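Long-range contact in putative glycosyltransferase (GalT1) (Streptococcus parasanguinis, PDB 4PHR), which binds UDP and manganese through its N-terminal GT-D domain and probably acts as a glycosyltransferase: residues Leu189-Val203 / Leu212-Leu226. Residues are numbered along the deposited sequence; the frame is centred on the assembly and turned at random.
Sequences LRLTEKNAKNRLILV and LVADLTTKGYQAIDL
Leu216 fills the angle between helix 189-195 and strand 200-203, and its unusual torsions (chi1 -108°, chi2 12°) bring both methyls against residues of 189-203. The Leu216 and Leu189 side chains run past each other in opposite directions, CD1 by CD1, while Leu216 CD2 lies against Thr192 CG2 at 3.7 Å and Leu216 CG meets Ile201 CD1 at 3.6 Å. One turn earlier, Leu212 sends CD1 to Leu189 CD1 (3.7 Å) and CD2 to Val203 CG1 (3.9 Å), so the same two side chains tie helix to helix and helix to strand. Beyond Leu216 a Schellman motif with Gly220 as C' ends the helix, and Tyr221 follows, its CE1 3.7 Å from Ala196 CB, which meets the ring obliquely. Lys219 bends at chi3 and chi4 to cross the extended Glu193, and Lys219 NZ forms a salt bridge with Glu193 OE2 at 3.3 Å. The strands pair in parallel: Ile224 N donates a hydrogen bond to Ile201 O at 2.8 Å, Val203 N bonds Ile224 O, and Leu226 N bonds Val203 O. Asp225, also salt-bridged to Lys210 and Arg33, touches the bound UDP at the C-terminal end of its strand. This is a beta-alpha-beta crossover, packed beside the preceding helix, in the nucleotide-binding parallel sheet of the GT-D fold.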
# COMPACT_ATOMS: atom_id res chain seq x y z
N LEU A 189 -2.41 15.38 -7.43
CA LEU A 189 -2.43 16.07 -6.15
C LEU A 189 -3.49 17.17 -6.15
O LEU A 189 -4.26 17.30 -5.21
CB LEU A 189 -1.07 16.67 -5.82
CG LEU A 189 -1.00 17.46 -4.51
CD1 LEU A 189 -1.40 16.58 -3.32
CD2 LEU A 189 0.39 18.06 -4.30
N ARG A 190 -3.52 17.95 -7.22
CA ARG A 190 -4.45 19.08 -7.34
C ARG A 190 -5.91 18.62 -7.26
O ARG A 190 -6.70 19.18 -6.50
CB ARG A 190 -4.19 19.83 -8.65
CG ARG A 190 -5.03 21.08 -8.83
CD ARG A 190 -4.59 21.89 -10.06
NE ARG A 190 -4.77 21.14 -11.31
CZ ARG A 190 -3.78 20.66 -12.04
NH1 ARG A 190 -2.52 20.85 -11.67
NH2 ARG A 190 -4.04 19.99 -13.16
N LEU A 191 -6.26 17.57 -8.00
CA LEU A 191 -7.65 17.10 -8.02
C LEU A 191 -8.01 16.33 -6.75
O LEU A 191 -9.16 16.35 -6.31
CB LEU A 191 -7.92 16.24 -9.26
CG LEU A 191 -7.79 16.98 -10.60
CD1 LEU A 191 -8.33 16.14 -11.75
CD2 LEU A 191 -8.49 18.34 -10.57
N THR A 192 -7.03 15.67 -6.14
CA THR A 192 -7.29 15.00 -4.87
C THR A 192 -7.68 16.03 -3.80
O THR A 192 -8.69 15.87 -3.12
CB THR A 192 -6.08 14.16 -4.40
OG1 THR A 192 -5.79 13.16 -5.38
CG2 THR A 192 -6.39 13.47 -3.08
N GLU A 193 -6.90 17.11 -3.70
CA GLU A 193 -7.20 18.19 -2.76
C GLU A 193 -8.60 18.76 -2.99
O GLU A 193 -9.35 18.99 -2.04
CB GLU A 193 -6.20 19.33 -2.91
CG GLU A 193 -4.77 19.00 -2.55
CD GLU A 193 -3.83 20.17 -2.81
OE1 GLU A 193 -4.26 21.33 -2.62
OE2 GLU A 193 -2.68 19.93 -3.23
N LYS A 194 -8.94 19.01 -4.25
CA LYS A 194 -10.22 19.60 -4.61
C LYS A 194 -11.39 18.73 -4.17
O LYS A 194 -12.49 19.24 -3.90
CB LYS A 194 -10.31 19.81 -6.11
CG LYS A 194 -9.53 21.01 -6.63
CD LYS A 194 -9.49 20.97 -8.15
CE LYS A 194 -8.99 22.28 -8.71
NZ LYS A 194 -9.98 23.36 -8.43
N ASN A 195 -11.17 17.42 -4.13
CA ASN A 195 -12.25 16.48 -3.87
C ASN A 195 -12.24 15.88 -2.47
O ASN A 195 -13.08 15.03 -2.15
CB ASN A 195 -12.25 15.38 -4.92
CG ASN A 195 -12.79 15.85 -6.25
OD1 ASN A 195 -14.00 15.93 -6.44
ND2 ASN A 195 -11.90 16.17 -7.18
N ALA A 196 -11.29 16.31 -1.65
CA ALA A 196 -11.04 15.65 -0.37
C ALA A 196 -11.85 16.21 0.80
O ALA A 196 -11.82 15.65 1.89
CB ALA A 196 -9.56 15.69 -0.05
N LYS A 197 -12.53 17.33 0.57
CA LYS A 197 -13.33 17.96 1.62
C LYS A 197 -14.21 16.95 2.38
O LYS A 197 -15.05 16.28 1.79
CB LYS A 197 -14.19 19.09 1.04
CG LYS A 197 -15.04 18.69 -0.16
CD LYS A 197 -15.84 19.87 -0.73
CE LYS A 197 -16.70 19.44 -1.92
NZ LYS A 197 -17.47 20.57 -2.55
N ASN A 198 -13.98 16.85 3.69
CA ASN A 198 -14.76 15.96 4.54
C ASN A 198 -14.70 14.48 4.15
O ASN A 198 -15.62 13.72 4.44
CB ASN A 198 -16.22 16.42 4.63
CG ASN A 198 -16.36 17.76 5.33
OD1 ASN A 198 -15.69 18.03 6.32
ND2 ASN A 198 -17.25 18.60 4.81
N ARG A 199 -13.61 14.07 3.50
CA ARG A 199 -13.43 12.67 3.13
C ARG A 199 -12.13 12.10 3.68
O ARG A 199 -11.13 12.80 3.82
CB ARG A 199 -13.47 12.50 1.61
CG ARG A 199 -14.84 12.76 1.04
CD ARG A 199 -14.96 12.52 -0.48
NE ARG A 199 -16.32 12.86 -0.86
CZ ARG A 199 -17.34 12.01 -0.88
NH1 ARG A 199 -17.16 10.72 -0.63
NH2 ARG A 199 -18.56 12.47 -1.17
N LEU A 200 -12.17 10.81 4.00
CA LEU A 200 -10.95 10.06 4.27
C LEU A 200 -10.40 9.63 2.91
O LEU A 200 -11.15 9.13 2.06
CB LEU A 200 -11.28 8.83 5.12
CG LEU A 200 -10.19 7.79 5.35
CD1 LEU A 200 -9.05 8.41 6.15
CD2 LEU A 200 -10.75 6.58 6.09
N ILE A 201 -9.11 9.82 2.70
CA ILE A 201 -8.51 9.52 1.40
C ILE A 201 -7.79 8.18 1.47
O ILE A 201 -6.98 7.96 2.37
CB ILE A 201 -7.51 10.63 0.98
CG1 ILE A 201 -8.17 12.02 1.05
CG2 ILE A 201 -6.95 10.35 -0.41
CD1 ILE A 201 -7.18 13.18 0.90
N LEU A 202 -8.11 7.28 0.54
CA LEU A 202 -7.44 5.98 0.44
C LEU A 202 -6.72 5.98 -0.90
O LEU A 202 -7.31 6.36 -1.91
CB LEU A 202 -8.45 4.83 0.47
CG LEU A 202 -9.40 4.78 1.67
CD1 LEU A 202 -10.30 3.55 1.59
CD2 LEU A 202 -8.63 4.83 2.99
N VAL A 203 -5.47 5.55 -0.91
CA VAL A 203 -4.68 5.63 -2.13
C VAL A 203 -4.11 4.26 -2.48
O VAL A 203 -3.48 3.61 -1.64
CB VAL A 203 -3.52 6.65 -1.99
CG1 VAL A 203 -2.87 6.88 -3.35
CG2 VAL A 203 -4.04 7.96 -1.40
N LEU A 212 1.91 11.21 -2.77
CA LEU A 212 0.59 11.80 -2.59
C LEU A 212 0.22 11.86 -1.11
O LEU A 212 -0.20 12.90 -0.61
CB LEU A 212 -0.46 11.01 -3.38
CG LEU A 212 -1.86 11.61 -3.43
CD1 LEU A 212 -1.81 12.99 -4.06
CD2 LEU A 212 -2.82 10.70 -4.20
N VAL A 213 0.38 10.74 -0.41
CA VAL A 213 0.04 10.71 1.02
C VAL A 213 0.88 11.72 1.81
O VAL A 213 0.37 12.45 2.65
CB VAL A 213 0.17 9.28 1.60
CG1 VAL A 213 0.13 9.31 3.13
CG2 VAL A 213 -0.94 8.38 1.04
N ALA A 214 2.18 11.76 1.53
CA ALA A 214 3.07 12.71 2.20
C ALA A 214 2.60 14.15 2.01
O ALA A 214 2.50 14.91 2.97
CB ALA A 214 4.50 12.53 1.71
N ASP A 215 2.29 14.51 0.77
CA ASP A 215 1.88 15.89 0.47
C ASP A 215 0.50 16.23 1.04
O ASP A 215 0.27 17.35 1.50
CB ASP A 215 1.93 16.18 -1.03
CG ASP A 215 3.35 16.26 -1.57
OD1 ASP A 215 4.31 16.36 -0.77
OD2 ASP A 215 3.50 16.25 -2.81
N LEU A 216 -0.43 15.28 0.99
CA LEU A 216 -1.77 15.46 1.55
C LEU A 216 -1.69 15.65 3.07
O LEU A 216 -2.43 16.44 3.65
CB LEU A 216 -2.65 14.24 1.24
CG LEU A 216 -3.81 14.21 0.24
CD1 LEU A 216 -3.88 15.42 -0.69
CD2 LEU A 216 -3.77 12.89 -0.54
N THR A 217 -0.79 14.91 3.70
CA THR A 217 -0.58 14.97 5.15
C THR A 217 -0.03 16.33 5.57
O THR A 217 -0.41 16.88 6.61
CB THR A 217 0.38 13.85 5.61
OG1 THR A 217 -0.19 12.58 5.27
CG2 THR A 217 0.61 13.91 7.11
N THR A 218 0.87 16.88 4.75
CA THR A 218 1.43 18.20 5.00
C THR A 218 0.35 19.27 4.91
O THR A 218 0.44 20.33 5.54
CB THR A 218 2.57 18.51 4.02
OG1 THR A 218 3.64 17.57 4.22
CG2 THR A 218 3.10 19.92 4.22
N LYS A 219 -0.69 18.99 4.12
CA LYS A 219 -1.83 19.89 3.96
C LYS A 219 -2.94 19.57 4.96
O LYS A 219 -4.04 20.13 4.88
CB LYS A 219 -2.36 19.84 2.53
CG LYS A 219 -1.34 20.22 1.46
CD LYS A 219 -1.94 20.15 0.06
CE LYS A 219 -1.66 21.43 -0.74
NZ LYS A 219 -0.32 21.42 -1.39
N GLY A 220 -2.65 18.66 5.89
CA GLY A 220 -3.55 18.38 7.00
C GLY A 220 -4.59 17.29 6.81
O GLY A 220 -5.46 17.10 7.66
N TYR A 221 -4.50 16.55 5.71
CA TYR A 221 -5.45 15.48 5.44
C TYR A 221 -4.98 14.15 6.00
O TYR A 221 -3.78 13.88 6.07
CB TYR A 221 -5.66 15.32 3.93
CG TYR A 221 -6.33 16.50 3.27
CD1 TYR A 221 -7.71 16.67 3.33
CD2 TYR A 221 -5.58 17.46 2.60
CE1 TYR A 221 -8.32 17.75 2.73
CE2 TYR A 221 -6.18 18.54 1.99
CZ TYR A 221 -7.55 18.68 2.06
OH TYR A 221 -8.16 19.76 1.46
N GLN A 222 -5.92 13.30 6.40
CA GLN A 222 -5.62 11.90 6.66
C GLN A 222 -5.76 11.11 5.37
O GLN A 222 -6.84 11.04 4.78
CB GLN A 222 -6.52 11.31 7.75
CG GLN A 222 -6.11 9.89 8.12
CD GLN A 222 -7.06 9.20 9.09
OE1 GLN A 222 -8.15 9.69 9.37
NE2 GLN A 222 -6.64 8.05 9.59
N ALA A 223 -4.65 10.53 4.93
CA ALA A 223 -4.62 9.75 3.71
C ALA A 223 -3.89 8.44 3.98
O ALA A 223 -2.83 8.43 4.61
CB ALA A 223 -3.95 10.52 2.59
N ILE A 224 -4.47 7.34 3.51
CA ILE A 224 -3.96 6.01 3.83
C ILE A 224 -3.58 5.25 2.56
O ILE A 224 -4.42 4.99 1.71
CB ILE A 224 -5.00 5.19 4.64
CG1 ILE A 224 -5.44 5.97 5.89
CG2 ILE A 224 -4.45 3.83 5.02
CD1 ILE A 224 -6.49 5.24 6.71
N ASP A 225 -2.31 4.91 2.47
CA ASP A 225 -1.77 4.14 1.36
C ASP A 225 -2.15 2.67 1.55
O ASP A 225 -1.61 2.01 2.45
CB ASP A 225 -0.24 4.32 1.41
CG ASP A 225 0.51 3.41 0.48
OD1 ASP A 225 -0.10 2.71 -0.35
OD2 ASP A 225 1.77 3.43 0.57
N LEU A 226 -3.09 2.17 0.75
CA LEU A 226 -3.59 0.80 0.91
C LEU A 226 -3.21 -0.19 -0.20
O LEU A 226 -3.58 -1.36 -0.15
CB LEU A 226 -5.12 0.78 1.08
CG LEU A 226 -5.66 1.29 2.42
CD1 LEU A 226 -7.19 1.25 2.43
CD2 LEU A 226 -5.08 0.48 3.57
O HOH W 1 -8.90 12.86 5.25